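Side-chain contacts in BH0236 protein (Bacillus halodurans, PDB 5T7A), which probably binds beta-1,3-glucan, as a family 56 carbohydrate-binding module with a role in recognition and hydrolysis of that polysaccharide: residues A[27-30]-A[35-38]; A[38-43]-A[77-82]; A[47-52]-A[94-99]. All coordinates share one frame; numbering follows the deposited sequence.

Interaction 1: residues A[27-30]-A[35-38]; sequences GDSH and YTAG
H30 and A37 face each other as an antiparallel hydrogen-bonded pair, and each backbone gives and takes one bond. H30 N donates to A37 O over 2.7 Å; A37 N returns a bond to H30 O over 2.9 Å. The next pair, S29 with G38, is non-hydrogen-bonded.

Weaker CH...O contacts run in step with these bonds. G38 CA lies 3.2 Å from D28 O, an approach that the lack of a side chain on G38 permits, since a CB there would collide with the same oxygen. S29 CA points its hydrogen at A37 O, and T36 CA does likewise to H30 O at 3.4 Å, so that both carbonyl oxygens of the pair take a second, softer partner.

Side chains add a few contacts on both faces. With CG turned beside its own backbone N (chi1 -58°), the H30 imidazole turns back along its own strand and sets its edge atom CD2 3.6 Å from A37 O, which lies near the ring plane. On the face of S29, the methyl CG2 of T36 meets S29 CB at 4.1 Å; CG2, anti to the T36 backbone N, is the branch turned to S29, with OG1 beside that N.

The segments form the beta hairpin of strands 28-32 and 35-40, at one margin of the antiparallel sheet. Strand 28-32 is outermost within the chain, while strand 35-40 also bonds to strand 46-53 through T36 with A52 and G38 with F50. On the inward face the H30 ring stacks on F114 of strand 108-117 and touches Y98 of strand 95-103, while A37 packs on F51 and F100.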
loop_
_atom_site.group_PDB
_atom_site.type_symbol
_atom_site.label_atom_id
_atom_site.label_comp_id
_atom_site.label_asym_id
_atom_site.label_seq_id
_atom_site.Cartn_x
_atom_site.Cartn_y
_atom_site.Cartn_z
ATOM N N GLY A 27 -9.823 -3.942 -8.413
ATOM C CA GLY A 27 -8.698 -3.273 -7.729
ATOM C C GLY A 27 -8.515 -1.837 -8.145
ATOM O O GLY A 27 -9.205 -1.305 -9.050
ATOM N N ASP A 28 -7.610 -1.144 -7.437
ATOM C CA ASP A 28 -7.394 0.287 -7.656
ATOM C C ASP A 28 -5.930 0.526 -7.851
ATOM O O ASP A 28 -5.070 -0.073 -7.172
ATOM C CB ASP A 28 -7.688 1.092 -6.365
ATOM C CG ASP A 28 -9.086 1.143 -6.013
ATOM O OD1 ASP A 28 -9.928 0.682 -6.803
ATOM O OD2 ASP A 28 -9.364 1.635 -4.876
ATOM N N SER A 29 -5.631 1.463 -8.718
ATOM C CA SER A 29 -4.263 1.923 -8.929
ATOM C C SER A 29 -4.167 3.435 -8.875
ATOM O O SER A 29 -5.131 4.154 -9.237
ATOM C CB SER A 29 -3.630 1.418 -10.209
ATOM O OG SER A 29 -3.433 0.009 -10.195
ATOM N N HIS A 30 -3.034 3.891 -8.330
ATOM C CA HIS A 30 -2.697 5.284 -8.286
ATOM C C HIS A 30 -1.310 5.422 -8.887
ATOM O O HIS A 30 -0.456 4.600 -8.596
ATOM C CB HIS A 30 -2.677 5.753 -6.858
ATOM C CG HIS A 30 -3.987 5.542 -6.167
ATOM N ND1 HIS A 30 -5.088 6.370 -6.351
ATOM C CD2 HIS A 30 -4.396 4.534 -5.368
ATOM C CE1 HIS A 30 -6.075 5.920 -5.591
ATOM N NE2 HIS A 30 -5.687 4.803 -5.004
ATOM N N TYR A 35 6.040 5.780 -8.834
ATOM C CA TYR A 35 5.376 4.509 -8.439
ATOM C C TYR A 35 3.992 4.322 -9.069
ATOM O O TYR A 35 3.229 5.289 -9.321
ATOM C CB TYR A 35 5.202 4.438 -6.909
ATOM C CG TYR A 35 4.370 5.520 -6.294
ATOM C CD1 TYR A 35 3.014 5.462 -6.254
ATOM C CD2 TYR A 35 4.976 6.671 -5.771
ATOM C CE1 TYR A 35 2.215 6.484 -5.711
ATOM C CE2 TYR A 35 4.204 7.710 -5.261
ATOM C CZ TYR A 35 2.828 7.609 -5.266
ATOM O OH TYR A 35 2.022 8.610 -4.757
ATOM N N THR A 36 3.608 3.049 -9.151
ATOM C CA THR A 36 2.203 2.646 -9.234
ATOM C C THR A 36 1.902 2.001 -7.888
ATOM O O THR A 36 2.774 1.220 -7.366
ATOM C CB THR A 36 1.952 1.592 -10.294
ATOM O OG1 THR A 36 2.441 2.094 -11.547
ATOM C CG2 THR A 36 0.482 1.316 -10.421
ATOM N N ALA A 37 0.771 2.362 -7.278
ATOM C CA ALA A 37 0.457 1.776 -5.981
ATOM C C ALA A 37 -1.030 1.591 -5.855
ATOM O O ALA A 37 -1.798 2.280 -6.509
ATOM C CB ALA A 37 0.952 2.644 -4.827
ATOM N N GLY A 38 -1.468 0.643 -5.013
ATOM C CA GLY A 38 -2.889 0.464 -4.945
ATOM C C GLY A 38 -3.267 -0.840 -4.270
ATOM O O GLY A 38 -2.548 -1.374 -3.421
#

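Interaction 2: residues A[38-43]-A[77-82]; sequences GIRGIT and TERNGE
R40 NH2 is shared by two carboxylates: it donates to E82 OE2 at 2.8 Å and also forms a salt bridge with E84 OE2. Its twin, R40 NH1, makes the shorter and straighter bond, 2.7 Å to E82 OE1 with an N-H...O angle of 175°, so the guanidinium grips E82 end-on, one nitrogen to each oxygen. The fit is not flat. The two planes stand 45° apart; NH1 meets OE1 on its syn side, whereas NH2 approaches OE2 from above the carboxylate plane. E82 was deposited in two conformers; the bonds described are those of one of them.

R40, on strand 35-40, holds its chain straight from CG to NE and passes along F50 of strand 46-53 to reach the beta hairpin of strands 72-79 and 82-88. That hairpin turns through a type I' beta turn, R79 to E82, closed by R79 N to E82 O and E82 N to R79 O. G81 N within it is bonded to E78 OE2.

R79 NH2 lies 3.9 Å from R40 NH2 and forms a salt bridge with the same E84 OE2, whose charge probably offsets their closeness.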
loop_
_atom_site.group_PDB
_atom_site.type_symbol
_atom_site.label_atom_id
_atom_site.label_comp_id
_atom_site.label_asym_id
_atom_site.label_seq_id
_atom_site.Cartn_x
_atom_site.Cartn_y
_atom_site.Cartn_z
ATOM N N GLY A 38 -1.468 0.643 -5.013
ATOM C CA GLY A 38 -2.889 0.464 -4.945
ATOM C C GLY A 38 -3.267 -0.840 -4.270
ATOM O O GLY A 38 -2.548 -1.374 -3.421
ATOM N N ILE A 39 -4.445 -1.325 -4.667
ATOM C CA ILE A 39 -5.037 -2.545 -4.119
ATOM C C ILE A 39 -5.168 -3.583 -5.232
ATOM O O ILE A 39 -5.688 -3.267 -6.312
ATOM C CB ILE A 39 -6.397 -2.265 -3.505
ATOM C CG1 ILE A 39 -6.312 -1.136 -2.455
ATOM C CG2 ILE A 39 -6.976 -3.529 -2.906
ATOM C CD1 ILE A 39 -5.399 -1.315 -1.266
ATOM N N ARG A 40 -4.742 -4.825 -4.975
ATOM C CA ARG A 40 -4.895 -5.903 -5.910
ATOM C C ARG A 40 -5.169 -7.224 -5.135
ATOM O O ARG A 40 -5.270 -7.187 -3.905
ATOM C CB ARG A 40 -3.688 -6.020 -6.844
ATOM C CG ARG A 40 -2.419 -6.436 -6.158
ATOM C CD ARG A 40 -1.284 -6.411 -7.193
ATOM N NE ARG A 40 -0.028 -6.822 -6.649
ATOM C CZ ARG A 40 1.164 -6.525 -7.116
ATOM N NH1 ARG A 40 1.330 -5.725 -8.161
ATOM N NH2 ARG A 40 2.223 -6.970 -6.516
ATOM N N GLY A 41 -5.329 -8.352 -5.853
ATOM C CA GLY A 41 -5.460 -9.599 -5.116
ATOM C C GLY A 41 -6.705 -9.663 -4.185
ATOM O O GLY A 41 -6.616 -10.235 -3.101
ATOM N N ILE A 42 -7.823 -9.115 -4.625
ATOM C CA ILE A 42 -8.995 -9.013 -3.760
ATOM C C ILE A 42 -9.714 -10.392 -3.719
ATOM O O ILE A 42 -10.037 -10.971 -4.791
ATOM C CB ILE A 42 -9.898 -7.930 -4.258
ATOM C CG1 ILE A 42 -9.180 -6.576 -4.098
ATOM C CG2 ILE A 42 -11.210 -7.953 -3.491
ATOM C CD1 ILE A 42 -9.746 -5.492 -4.971
ATOM N N THR A 43 -9.818 -10.919 -2.509
ATOM C CA THR A 43 -10.541 -12.194 -2.286
ATOM C C THR A 43 -11.567 -11.924 -1.203
ATOM O O THR A 43 -11.701 -10.798 -0.679
ATOM C CB THR A 43 -9.639 -13.302 -1.836
ATOM O OG1 THR A 43 -9.200 -13.058 -0.495
ATOM C CG2 THR A 43 -8.459 -13.466 -2.772
ATOM N N THR A 77 6.788 -6.208 2.156
ATOM C CA THR A 77 7.585 -7.324 1.657
ATOM C C THR A 77 7.939 -7.147 0.217
ATOM O O THR A 77 7.069 -6.930 -0.607
ATOM C CB THR A 77 6.851 -8.622 1.842
ATOM O OG1 THR A 77 6.552 -8.773 3.252
ATOM C CG2 THR A 77 7.773 -9.794 1.387
ATOM N N GLU A 78 9.217 -7.277 -0.117
ATOM C CA GLU A 78 9.685 -7.120 -1.488
ATOM C C GLU A 78 9.558 -8.403 -2.256
ATOM O O GLU A 78 9.945 -9.456 -1.764
ATOM C CB GLU A 78 11.155 -6.678 -1.515
ATOM C CG GLU A 78 11.692 -6.162 -2.856
ATOM C CD GLU A 78 12.286 -7.225 -3.770
ATOM O OE1 GLU A 78 12.517 -8.377 -3.311
ATOM O OE2 GLU A 78 12.539 -6.907 -4.952
ATOM N N ARG A 79 9.075 -8.310 -3.487
ATOM C CA ARG A 79 9.029 -9.452 -4.344
ATOM C C ARG A 79 9.173 -8.952 -5.789
ATOM O O ARG A 79 8.322 -8.221 -6.250
ATOM C CB ARG A 79 7.682 -10.167 -4.169
ATOM C CG ARG A 79 7.509 -11.474 -4.942
ATOM C CD ARG A 79 6.230 -12.245 -4.599
ATOM N NE ARG A 79 4.971 -11.504 -4.875
ATOM C CZ ARG A 79 4.371 -11.392 -6.072
ATOM N NH1 ARG A 79 4.868 -11.980 -7.173
ATOM N NH2 ARG A 79 3.242 -10.698 -6.176
ATOM N N ASN A 80 10.254 -9.343 -6.455
ATOM C CA ASN A 80 10.486 -8.990 -7.861
ATOM C C ASN A 80 10.359 -7.544 -8.157
ATOM O O ASN A 80 9.756 -7.138 -9.165
ATOM C CB ASN A 80 9.566 -9.752 -8.770
ATOM C CG ASN A 80 9.829 -11.228 -8.708
ATOM O OD1 ASN A 80 10.990 -11.663 -8.499
ATOM N ND2 ASN A 80 8.757 -12.025 -8.862
ATOM N N GLY A 81 10.910 -6.749 -7.263
ATOM C CA GLY A 81 10.944 -5.301 -7.501
ATOM C C GLY A 81 9.682 -4.536 -7.096
ATOM O O GLY A 81 9.646 -3.291 -7.277
ATOM N N GLU A 82 8.690 -5.253 -6.566
ATOM C CA GLU A 82 7.432 -4.693 -6.070
ATOM C C GLU A 82 7.456 -4.872 -4.584
ATOM O O GLU A 82 8.341 -5.578 -4.088
ATOM C CB GLU A 82 6.228 -5.442 -6.634
ATOM C CG GLU A 82 6.038 -5.340 -8.123
ATOM C CD GLU A 82 4.691 -5.849 -8.517
ATOM O OE1 GLU A 82 3.869 -5.046 -8.950
ATOM O OE2 GLU A 82 4.380 -7.045 -8.319
#

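Interaction 3: residues A[47-52]-A[94-99]; sequences VTIFFA and DVLEYS. With EDO (1,2-ethanediol), chain E.
The Y98 ring meets I49 through its ring atom CD2, 3.9 Å from the I49 methyl CG2, while L96 O lies at the ring's edge in its plane. With CG placed between the backbone N and the carbonyl carbon (chi1 58°), the ring stands out across its strand, almost at right angles to it. This sends its hydroxyl toward strand 35-40, where I39 also packs against Y98. The Y98 and I49 side chains slide past each other in opposite directions, so the I49 terminal methyl CD1 ends up beside Y98 CB, 4.1 Å away.

L96 meets the same I49 methyl from a second direction. Here the branches meet tip to tip: L96 CD2 lies 4.1 Å from I49 CD1. The same leucine methyl is 4.3 Å from V47 CG2, so it reaches two residues of strand 47-52 that project from one face. V62, L64 and V87 pack round I49 as well. No hydrogen bond links the segments; the contact rests on apolar packing of four buried side chains.

On the other face of strand 95-99, E97 points away from this core. Its OE2 accepts a 2.8 Å hydrogen bond from O2 of an ethanediol, probably from the crystallisation liquor, which K65 NZ also holds. A leucine in its place would probably leave the diol's O2 without its carboxylate acceptor, with K65 still holding the molecule.

The axes of the two strand segments run 9.5 Å apart and only 21° from parallel, too far for backbone pairing and filled by side chains from both. Two layers of strands facing each other across such an apolar interior are characteristic of the beta sandwich, the fold common among carbohydrate-binding modules.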
loop_
_atom_site.group_PDB
_atom_site.type_symbol
_atom_site.label_atom_id
_atom_site.label_comp_id
_atom_site.label_asym_id
_atom_site.label_seq_id
_atom_site.Cartn_x
_atom_site.Cartn_y
_atom_site.Cartn_z
ATOM N N VAL A 47 -7.030 -8.510 0.878
ATOM C CA VAL A 47 -6.611 -7.698 -0.285
ATOM C C VAL A 47 -5.154 -7.523 -0.119
ATOM O O VAL A 47 -4.590 -7.658 1.009
ATOM C CB VAL A 47 -7.296 -6.306 -0.392
ATOM C CG1 VAL A 47 -8.829 -6.440 -0.309
ATOM C CG2 VAL A 47 -6.837 -5.357 0.695
ATOM N N THR A 48 -4.470 -7.151 -1.222
ATOM C CA THR A 48 -3.044 -6.844 -1.151
ATOM C C THR A 48 -2.812 -5.393 -1.494
ATOM O O THR A 48 -3.193 -4.939 -2.554
ATOM C CB THR A 48 -2.213 -7.734 -2.072
ATOM O OG1 THR A 48 -2.312 -9.098 -1.588
ATOM C CG2 THR A 48 -0.741 -7.292 -2.064
ATOM N N ILE A 49 -2.183 -4.666 -0.582
ATOM C CA ILE A 49 -1.661 -3.313 -0.919
ATOM C C ILE A 49 -0.357 -3.517 -1.628
ATOM O O ILE A 49 0.552 -4.227 -1.116
ATOM C CB ILE A 49 -1.398 -2.447 0.322
ATOM C CG1 ILE A 49 -2.691 -2.279 1.156
ATOM C CG2 ILE A 49 -0.913 -1.057 -0.087
ATOM C CD1 ILE A 49 -2.477 -1.652 2.511
ATOM N N PHE A 50 -0.208 -2.879 -2.799
ATOM C CA PHE A 50 1.029 -3.029 -3.552
ATOM C C PHE A 50 1.618 -1.666 -3.832
ATOM O O PHE A 50 0.929 -0.675 -3.954
ATOM C CB PHE A 50 0.861 -3.782 -4.845
ATOM C CG PHE A 50 0.162 -3.008 -5.946
ATOM C CD1 PHE A 50 -1.230 -2.946 -5.978
ATOM C CD2 PHE A 50 0.878 -2.324 -6.917
ATOM C CE1 PHE A 50 -1.881 -2.271 -7.003
ATOM C CE2 PHE A 50 0.241 -1.603 -7.942
ATOM C CZ PHE A 50 -1.139 -1.586 -8.000
ATOM N N PHE A 51 2.922 -1.672 -4.004
ATOM C CA PHE A 51 3.718 -0.456 -4.336
ATOM C C PHE A 51 4.839 -0.877 -5.289
ATOM O O PHE A 51 5.680 -1.720 -4.958
ATOM C CB PHE A 51 4.279 0.144 -3.048
ATOM C CG PHE A 51 4.992 1.485 -3.241
ATOM C CD1 PHE A 51 4.281 2.667 -3.110
ATOM C CD2 PHE A 51 6.336 1.533 -3.601
ATOM C CE1 PHE A 51 4.882 3.904 -3.303
ATOM C CE2 PHE A 51 6.924 2.734 -3.783
ATOM C CZ PHE A 51 6.225 3.903 -3.665
ATOM N N ALA A 52 4.790 -0.378 -6.511
ATOM C CA ALA A 52 5.687 -0.808 -7.593
ATOM C C ALA A 52 6.461 0.423 -8.059
ATOM O O ALA A 52 6.022 1.186 -8.938
ATOM C CB ALA A 52 4.864 -1.422 -8.737
ATOM N N ASP A 94 -15.875 -2.067 4.774
ATOM C CA ASP A 94 -14.664 -1.561 5.430
ATOM C C ASP A 94 -13.993 -0.492 4.540
ATOM O O ASP A 94 -13.961 -0.610 3.295
ATOM C CB ASP A 94 -13.718 -2.679 5.840
ATOM C CG ASP A 94 -14.266 -3.508 6.974
ATOM O OD1 ASP A 94 -15.254 -3.086 7.530
ATOM O OD2 ASP A 94 -13.669 -4.526 7.327
ATOM N N VAL A 95 -13.556 0.611 5.163
ATOM C CA VAL A 95 -12.732 1.618 4.490
ATOM C C VAL A 95 -11.242 1.461 4.914
ATOM O O VAL A 95 -10.869 1.577 6.087
ATOM C CB VAL A 95 -13.234 3.066 4.682
ATOM C CG1 VAL A 95 -12.251 4.079 4.201
ATOM C CG2 VAL A 95 -14.567 3.271 3.993
ATOM N N LEU A 96 -10.382 1.228 3.931
ATOM C CA LEU A 96 -8.935 1.113 4.176
ATOM C C LEU A 96 -8.287 2.371 3.613
ATOM O O LEU A 96 -8.415 2.700 2.444
ATOM C CB LEU A 96 -8.407 -0.154 3.488
ATOM C CG LEU A 96 -6.874 -0.274 3.433
ATOM C CD1 LEU A 96 -6.332 -0.567 4.807
ATOM C CD2 LEU A 96 -6.563 -1.434 2.499
ATOM N N GLU A 97 -7.567 3.079 4.483
ATOM C CA GLU A 97 -6.779 4.233 4.059
ATOM C C GLU A 97 -5.316 3.848 4.200
ATOM O O GLU A 97 -4.935 3.209 5.170
ATOM C CB GLU A 97 -7.138 5.493 4.839
ATOM C CG GLU A 97 -8.477 6.105 4.330
ATOM C CD GLU A 97 -8.859 7.278 5.162
ATOM O OE1 GLU A 97 -9.295 7.020 6.308
ATOM O OE2 GLU A 97 -8.728 8.422 4.660
ATOM N N TYR A 98 -4.471 4.283 3.262
ATOM C CA TYR A 98 -3.111 3.794 3.212
ATOM C C TYR A 98 -2.228 4.818 2.546
ATOM O O TYR A 98 -2.644 5.559 1.658
ATOM C CB TYR A 98 -3.005 2.458 2.488
ATOM C CG TYR A 98 -3.506 2.447 1.068
ATOM C CD1 TYR A 98 -4.873 2.331 0.792
ATOM C CD2 TYR A 98 -2.643 2.481 -0.014
ATOM C CE1 TYR A 98 -5.347 2.318 -0.484
ATOM C CE2 TYR A 98 -3.090 2.469 -1.279
ATOM C CZ TYR A 98 -4.416 2.382 -1.554
ATOM O OH TYR A 98 -4.849 2.369 -2.859
ATOM N N SER A 99 -1.008 4.924 3.084
ATOM C CA SER A 99 0.022 5.817 2.519
ATOM C C SER A 99 1.336 5.100 2.591
ATOM O O SER A 99 1.422 4.036 3.236
ATOM C CB SER A 99 0.097 7.099 3.275
ATOM O OG SER A 99 0.329 6.851 4.661
HETATM C C1 EDO E . -6.122 8.959 7.369
HETATM O O1 EDO E . -6.391 9.252 8.729
HETATM C C2 EDO E . -6.086 10.276 6.664
HETATM O O2 EDO E . -7.239 10.446 5.847
#

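From the N terminus, interaction 1 closes first, with only four residues between its segments: it is the hairpin of strands 28-32 and 35-40. Interaction 2 opens at G38, the residue on which interaction 1 ends, and spans 33 residues to the turn between strands 72-79 and 82-88. Interaction 3 starts inside that loop, at strand 46-53, and ends beyond it on strand 95-103, so interactions 2 and 3 cross. Strand 46-53, between strands 35-40 and 82-88 in the sheet, pairs with strand 35-40, as in R40 O to T48 N (2.8 Å). Interaction 1 thus joins neighbouring strands, interaction 2 reaches past strand 46-53, and interaction 3 ties one layer to the other across the core.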